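Local structure of uncharacterized protein (5MU5) at residues L135-L138 / L139-N143. The protein is a Maf-type glycosyltransferase involved in the formation of bacterial flagella, where it probably transfers sugar to flagellin. Numbering follows the deposited sequence.
Sequences LPIL and LEQDN
The side chain of Gln-141 runs alongside that of Ile-137, one helical turn earlier, the two pointing the same way. Its CB sits 3.6 Å from Ile-137 O, the carbonyl that accepts the Gln-141 backbone N-H. With CG anti to its own carbonyl carbon (chi1 -68°), CG comes within 3.2 Å of that same Ile-137 O, and the extended chain beyond carries CD on to Ile-137 CG2. At the tip the amide divides: NE2 lies 3.7 Å from Ile-137 CG2 and donates to Ala-69 O of helix 61-71. OE1 approaches Leu-138 CD2 at 3.9 Å and accepts from Arg-211. Helix 134-142 is the crossover of a beta-alpha-beta unit between parallel strands 123-127 and 146-150, and the amide joins it to both helix 61-71 and strand 211-214. Were alanine at Gln-141, Ala-69 O would probably lose its amide donor and Arg-211 the acceptor OE1, and the flank of Ile-137 CG2 would be uncovered. One residue on, Asp-142 makes salt bridges to Arg-79 and Arg-211, while its backbone N bonds to Leu-138 O at 3.0 Å. Round the helix, Leu-139 CG rests 3.1 Å from Leu-135 O.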
# COMPACT_ATOMS: atom_id res chain seq x y z
N LEU A 135 13.99 25.43 -13.72
CA LEU A 135 13.84 25.39 -12.24
C LEU A 135 13.57 26.70 -11.51
O LEU A 135 12.61 26.78 -10.76
CB LEU A 135 15.03 24.69 -11.57
CG LEU A 135 15.06 23.18 -11.69
CD1 LEU A 135 16.31 22.66 -10.98
CD2 LEU A 135 13.82 22.53 -11.12
N PRO A 136 14.42 27.71 -11.69
CA PRO A 136 14.12 28.96 -11.01
C PRO A 136 12.67 29.38 -11.19
O PRO A 136 12.01 29.71 -10.22
CB PRO A 136 15.04 29.97 -11.71
CG PRO A 136 16.15 29.18 -12.29
CD PRO A 136 15.65 27.79 -12.51
N ILE A 137 12.18 29.33 -12.42
CA ILE A 137 10.82 29.78 -12.74
C ILE A 137 9.73 28.92 -12.07
O ILE A 137 8.81 29.45 -11.47
CB ILE A 137 10.58 29.83 -14.27
CG1 ILE A 137 11.52 30.84 -14.91
CG2 ILE A 137 9.13 30.19 -14.58
CD1 ILE A 137 11.65 30.72 -16.42
N LEU A 138 9.85 27.60 -12.18
CA LEU A 138 8.86 26.68 -11.59
C LEU A 138 8.82 26.82 -10.06
O LEU A 138 7.76 26.78 -9.45
CB LEU A 138 9.17 25.22 -11.99
CG LEU A 138 9.14 24.84 -13.48
CD1 LEU A 138 9.68 23.42 -13.70
CD2 LEU A 138 7.73 24.93 -14.01
N LEU A 139 9.99 27.00 -9.45
CA LEU A 139 10.09 27.14 -8.00
C LEU A 139 9.44 28.41 -7.52
O LEU A 139 8.71 28.40 -6.53
CB LEU A 139 11.56 27.10 -7.56
CG LEU A 139 12.22 25.74 -7.84
CD1 LEU A 139 13.72 25.80 -7.57
CD2 LEU A 139 11.56 24.61 -7.06
N GLU A 140 9.69 29.51 -8.23
CA GLU A 140 9.08 30.79 -7.89
C GLU A 140 7.55 30.77 -8.04
O GLU A 140 6.85 31.37 -7.25
CB GLU A 140 9.70 31.91 -8.76
CG GLU A 140 9.39 33.32 -8.28
CD GLU A 140 7.97 33.78 -8.60
OE1 GLU A 140 7.42 33.41 -9.67
OE2 GLU A 140 7.40 34.52 -7.78
N GLN A 141 7.05 30.05 -9.04
CA GLN A 141 5.61 29.97 -9.26
C GLN A 141 4.91 29.16 -8.18
O GLN A 141 3.94 29.61 -7.59
CB GLN A 141 5.31 29.35 -10.63
CG GLN A 141 5.70 30.21 -11.83
CD GLN A 141 5.64 29.44 -13.14
OE1 GLN A 141 5.77 28.22 -13.15
NE2 GLN A 141 5.46 30.14 -14.25
N ASP A 142 5.42 27.96 -7.91
CA ASP A 142 4.73 27.01 -7.03
C ASP A 142 5.23 26.90 -5.60
O ASP A 142 4.49 26.47 -4.72
CB ASP A 142 4.78 25.62 -7.66
CG ASP A 142 4.02 25.55 -8.97
OD1 ASP A 142 2.92 26.13 -9.07
OD2 ASP A 142 4.51 24.90 -9.90
N ASN A 143 6.49 27.26 -5.36
CA ASN A 143 7.11 27.08 -4.05
C ASN A 143 6.79 25.68 -3.45
O ASN A 143 6.21 25.56 -2.37
CB ASN A 143 6.69 28.20 -3.13
CG ASN A 143 7.47 28.22 -1.83
OD1 ASN A 143 8.71 28.12 -1.81
ND2 ASN A 143 6.75 28.35 -0.71